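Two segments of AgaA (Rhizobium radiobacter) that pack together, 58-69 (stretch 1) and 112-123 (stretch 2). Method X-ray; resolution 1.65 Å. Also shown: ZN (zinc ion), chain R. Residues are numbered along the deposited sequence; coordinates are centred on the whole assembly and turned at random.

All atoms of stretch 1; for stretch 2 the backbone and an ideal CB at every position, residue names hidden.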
# COMPACT_ATOMS: atom_id res chain seq x y z
N ASP A 58 17.34 -21.71 -6.13
CA ASP A 58 18.01 -20.43 -6.40
C ASP A 58 16.94 -19.31 -6.60
O ASP A 58 17.31 -18.18 -6.96
CB ASP A 58 18.91 -20.54 -7.63
CG ASP A 58 18.22 -20.93 -8.93
OD1 ASP A 58 17.00 -21.19 -8.91
OD2 ASP A 58 18.89 -20.97 -9.97
N ALA A 59 15.64 -19.62 -6.42
CA ALA A 59 14.53 -18.67 -6.53
C ALA A 59 14.46 -17.97 -7.91
O ALA A 59 14.15 -16.78 -8.01
CB ALA A 59 14.59 -17.65 -5.39
N LYS A 60 14.71 -18.75 -8.97
CA LYS A 60 14.63 -18.26 -10.35
C LYS A 60 13.51 -18.91 -11.16
O LYS A 60 13.12 -18.38 -12.20
CB LYS A 60 15.94 -18.51 -11.08
CG LYS A 60 16.95 -17.42 -10.90
CD LYS A 60 18.25 -17.75 -11.64
CE LYS A 60 18.23 -17.31 -13.08
NZ LYS A 60 19.60 -17.40 -13.65
N GLU A 61 13.04 -20.11 -10.74
CA GLU A 61 11.99 -20.86 -11.46
C GLU A 61 10.84 -21.15 -10.51
O GLU A 61 11.07 -21.60 -9.38
CB GLU A 61 12.55 -22.16 -12.05
CG GLU A 61 13.59 -21.92 -13.14
CD GLU A 61 14.29 -23.16 -13.63
OE1 GLU A 61 13.72 -23.86 -14.50
OE2 GLU A 61 15.42 -23.45 -13.16
N PHE A 62 9.61 -20.90 -10.98
CA PHE A 62 8.41 -21.03 -10.15
C PHE A 62 7.36 -21.82 -10.91
O PHE A 62 7.07 -21.50 -12.06
CB PHE A 62 7.86 -19.62 -9.82
CG PHE A 62 8.81 -18.74 -9.02
CD1 PHE A 62 9.92 -18.15 -9.63
CD2 PHE A 62 8.58 -18.48 -7.67
CE1 PHE A 62 10.84 -17.41 -8.88
CE2 PHE A 62 9.49 -17.73 -6.93
CZ PHE A 62 10.60 -17.17 -7.54
N THR A 63 6.78 -22.85 -10.28
CA THR A 63 5.70 -23.60 -10.93
C THR A 63 4.47 -23.44 -10.08
O THR A 63 4.53 -23.70 -8.88
CB THR A 63 6.03 -25.10 -11.10
OG1 THR A 63 7.20 -25.21 -11.91
CG2 THR A 63 4.89 -25.88 -11.78
N PHE A 64 3.35 -23.08 -10.70
CA PHE A 64 2.07 -22.95 -10.00
C PHE A 64 1.12 -23.99 -10.52
O PHE A 64 0.91 -24.07 -11.74
CB PHE A 64 1.46 -21.56 -10.20
CG PHE A 64 2.36 -20.48 -9.64
CD1 PHE A 64 2.23 -20.07 -8.32
CD2 PHE A 64 3.36 -19.91 -10.42
CE1 PHE A 64 3.10 -19.12 -7.77
CE2 PHE A 64 4.23 -18.96 -9.88
CZ PHE A 64 4.09 -18.57 -8.56
N HIS A 65 0.56 -24.79 -9.61
CA HIS A 65 -0.44 -25.80 -9.96
C HIS A 65 -1.78 -25.23 -9.60
O HIS A 65 -2.06 -24.97 -8.43
CB HIS A 65 -0.14 -27.12 -9.25
CG HIS A 65 1.08 -27.77 -9.82
ND1 HIS A 65 1.06 -28.35 -11.08
CD2 HIS A 65 2.31 -27.92 -9.29
CE1 HIS A 65 2.27 -28.85 -11.26
NE2 HIS A 65 3.05 -28.62 -10.21
N LEU A 66 -2.58 -24.90 -10.62
CA LEU A 66 -3.84 -24.19 -10.40
C LEU A 66 -4.94 -25.03 -9.78
O LEU A 66 -5.15 -26.18 -10.16
CB LEU A 66 -4.35 -23.52 -11.69
CG LEU A 66 -3.40 -22.56 -12.41
CD1 LEU A 66 -4.09 -21.94 -13.62
CD2 LEU A 66 -2.85 -21.46 -11.46
N ARG A 67 -5.64 -24.42 -8.83
CA ARG A 67 -6.80 -24.98 -8.15
C ARG A 67 -7.96 -25.02 -9.15
O ARG A 67 -7.98 -24.22 -10.10
CB ARG A 67 -7.16 -23.99 -7.00
CG ARG A 67 -8.16 -24.50 -6.00
CD ARG A 67 -8.42 -23.45 -4.93
NE ARG A 67 -7.27 -23.20 -4.06
CZ ARG A 67 -6.89 -23.98 -3.05
NH1 ARG A 67 -7.56 -25.10 -2.79
NH2 ARG A 67 -5.86 -23.64 -2.29
N GLN A 68 -8.92 -25.92 -8.95
CA GLN A 68 -10.13 -25.91 -9.77
C GLN A 68 -10.94 -24.69 -9.28
O GLN A 68 -11.30 -24.62 -8.11
CB GLN A 68 -10.95 -27.21 -9.58
CG GLN A 68 -12.33 -27.17 -10.24
CD GLN A 68 -12.31 -26.85 -11.72
OE1 GLN A 68 -11.52 -27.41 -12.49
NE2 GLN A 68 -13.21 -25.94 -12.14
N ALA A 69 -11.12 -23.71 -10.15
CA ALA A 69 -11.78 -22.46 -9.75
C ALA A 69 -12.45 -21.82 -10.95
O ALA A 69 -12.06 -22.06 -12.09
CB ALA A 69 -10.72 -21.49 -9.18
N UNK A 112 0.09 -26.83 -19.64
CA UNK A 112 -1.29 -27.30 -19.66
C UNK A 112 -2.20 -26.24 -19.07
O UNK A 112 -1.71 -25.23 -18.53
CB UNK A 112 -1.43 -28.62 -18.89
N UNK A 113 -3.51 -26.44 -19.17
CA UNK A 113 -4.49 -25.46 -18.67
C UNK A 113 -4.38 -25.18 -17.17
O UNK A 113 -4.86 -24.13 -16.72
CB UNK A 113 -5.91 -25.95 -18.98
N UNK A 114 -3.79 -26.12 -16.39
CA UNK A 114 -3.71 -25.97 -14.94
C UNK A 114 -2.30 -25.76 -14.40
O UNK A 114 -2.09 -25.89 -13.19
CB UNK A 114 -4.32 -27.21 -14.27
N UNK A 115 -1.36 -25.38 -15.26
CA UNK A 115 0.02 -25.16 -14.83
C UNK A 115 0.60 -23.90 -15.45
O UNK A 115 0.50 -23.73 -16.66
CB UNK A 115 0.89 -26.37 -15.19
N UNK A 116 1.22 -23.06 -14.62
CA UNK A 116 1.93 -21.84 -15.03
C UNK A 116 3.35 -21.97 -14.51
O UNK A 116 3.54 -22.24 -13.33
CB UNK A 116 1.25 -20.57 -14.50
N UNK A 117 4.34 -21.70 -15.36
CA UNK A 117 5.73 -21.73 -14.93
C UNK A 117 6.37 -20.39 -15.25
O UNK A 117 6.30 -19.95 -16.40
CB UNK A 117 6.49 -22.87 -15.60
N UNK A 118 7.00 -19.75 -14.25
CA UNK A 118 7.73 -18.50 -14.44
C UNK A 118 9.21 -18.77 -14.36
O UNK A 118 9.66 -19.60 -13.57
CB UNK A 118 7.32 -17.45 -13.40
N UNK A 119 9.98 -18.08 -15.21
CA UNK A 119 11.43 -18.09 -15.15
C UNK A 119 11.80 -16.62 -15.01
O UNK A 119 11.29 -15.78 -15.77
CB UNK A 119 12.07 -18.75 -16.37
N UNK A 120 12.66 -16.31 -14.04
CA UNK A 120 13.11 -14.94 -13.81
C UNK A 120 14.47 -14.71 -14.44
O UNK A 120 15.27 -15.64 -14.55
CB UNK A 120 13.16 -14.63 -12.31
N UNK A 121 14.75 -13.45 -14.85
CA UNK A 121 16.04 -13.07 -15.42
C UNK A 121 17.09 -12.96 -14.29
O UNK A 121 18.28 -13.18 -14.54
CB UNK A 121 15.92 -11.75 -16.18
N UNK A 122 16.64 -12.59 -13.06
CA UNK A 122 17.50 -12.52 -11.86
C UNK A 122 16.72 -13.17 -10.69
O UNK A 122 15.50 -13.06 -10.67
CB UNK A 122 17.89 -11.08 -11.53
N UNK A 123 17.39 -13.80 -9.71
CA UNK A 123 16.64 -14.45 -8.62
C UNK A 123 15.87 -13.49 -7.73
O UNK A 123 16.28 -12.33 -7.57
CB UNK A 123 17.60 -15.26 -7.75
ZN ZN R . 4.99 -29.25 -9.96

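Strand 115-120 runs antiparallel to strand 61-66, and from 115 to 119 the CA-to-CB bonds alternate between the face of Phe 62 and Phe 64 and that of Glu 61, Thr 63 and His 65.

Position 112 has nothing of stretch 1 near its CB and begins a type I turn, where a short side chain with an acceptor can reach back to backbone amides. It is Asp 112; OD1 accepts from the N of 114 at 2.9 Å.

Position 113, at phi/psi -60/-22 in the turn, faces open space and would take most polar residues; it is Glu 113.

At 114 the CB points sideways, 4.3 Å from Leu 66 O, so a long, flexible chain could run along stretch 1 toward Gln 68. Lys 114 does so, its NZ 3.0 Å from Gln 68 OE1. Lys 114 O accepts from Leu 66 N at 2.8 Å, and from a water that accepts from His 65 ND1.

The CB of 115 lies 4.6 Å from His 65 ND1, and extended backbone angles favour a beta-branched residue such as Thr or Val. Thr 115 packs CG2 3.8 Å from Thr 63 CG2, and its OG1 donates to Asp 112 OD1, 2.7 Å away. His 65 NE2 binds zinc at 2.0 Å.

Position 116 turns to the phenylalanine face, its CB 4.4 Å from Phe 64 CB; Val, Ile or Leu would suit. Val 116 places CG2 4.3 Å from Leu 66 CD1, and its N and O pair with Phe 64 O and N.

At 117, beside Thr 63 OG1, a polar or long chain fits. Lys 117 CG lies 3.8 Å from Thr 63 OG1, and the chain's end leads away.

Position 118 lies on the phenylalanine face, its CB 4.2 Å from Phe 62 CB; Leu, Ile, Val or Met would suit. Leu 118 brings CD1 to 3.8 Å from Phe 64 CE2, and its N and O pair with Phe 62 O and N.

Position 119, near Glu 61 CG, suits Thr, Val or a polar residue; Thr 119 places OG1 4.3 Å from Glu 61 CG.

The CB of 120 points toward stretch 1, near Phe 62 CE1, inviting an apolar chain. Leu 120 CD1 lies 3.5 Å from Phe 62 CE1, and Leu 120 N donates to Lys 60 O at 2.8 Å.

Positions 121 and 122 point away, leaving room for many side chains; they are Ser 121 and Thr 122.

At 123 the CB is tight against Asp 58 O, while Lys 60 CG offers apolar surface; modest apolar residues suit, and phi -66° permits proline. Pro 123 rests its CG 3.7 Å from Lys 60 CG.

Stretch 2 112-123: DEKTVKLTLSTP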
# COMPACT_ATOMS: atom_id res chain seq x y z
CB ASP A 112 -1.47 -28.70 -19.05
CG ASP A 112 -1.15 -28.83 -17.58
OD1 ASP A 112 -1.54 -27.94 -16.80
OD2 ASP A 112 -0.55 -29.86 -17.20
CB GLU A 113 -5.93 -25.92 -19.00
CG GLU A 113 -6.32 -25.69 -20.45
CD GLU A 113 -7.80 -25.51 -20.71
OE1 GLU A 113 -8.63 -25.99 -19.90
OE2 GLU A 113 -8.14 -24.88 -21.74
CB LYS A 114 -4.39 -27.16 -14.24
CG LYS A 114 -5.90 -27.29 -14.52
CD LYS A 114 -6.67 -25.97 -14.37
CE LYS A 114 -8.09 -26.05 -14.88
NZ LYS A 114 -8.98 -26.68 -13.88
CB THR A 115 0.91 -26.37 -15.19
OG1 THR A 115 0.27 -27.60 -14.79
CG2 THR A 115 2.32 -26.28 -14.61
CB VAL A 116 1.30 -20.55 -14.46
CG1 VAL A 116 2.04 -19.30 -14.98
CG2 VAL A 116 -0.17 -20.47 -14.75
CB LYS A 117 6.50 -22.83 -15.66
CG LYS A 117 6.00 -24.24 -15.41
CD LYS A 117 7.03 -25.27 -15.91
CE LYS A 117 6.95 -25.58 -17.39
NZ LYS A 117 7.89 -26.67 -17.77
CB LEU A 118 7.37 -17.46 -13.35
CG LEU A 118 5.89 -17.18 -13.12
CD1 LEU A 118 5.70 -16.18 -11.98
CD2 LEU A 118 5.18 -16.74 -14.39
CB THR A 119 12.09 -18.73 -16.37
OG1 THR A 119 11.60 -20.07 -16.52
CG2 THR A 119 13.62 -18.79 -16.23
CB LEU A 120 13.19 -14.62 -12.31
CG LEU A 120 11.98 -14.96 -11.40
CD1 LEU A 120 12.19 -14.35 -10.01
CD2 LEU A 120 10.67 -14.48 -12.01
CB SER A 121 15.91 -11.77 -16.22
OG SER A 121 15.20 -10.79 -15.48
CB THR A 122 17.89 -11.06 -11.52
OG1 THR A 122 16.72 -10.24 -11.40
CG2 THR A 122 18.88 -10.46 -12.53
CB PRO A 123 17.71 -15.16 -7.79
CG PRO A 123 18.92 -15.22 -8.67
CD PRO A 123 18.85 -14.03 -9.56
O HOH W 1 -1.32 -28.64 -12.44
O HOH W 2 -9.24 -24.00 -12.55
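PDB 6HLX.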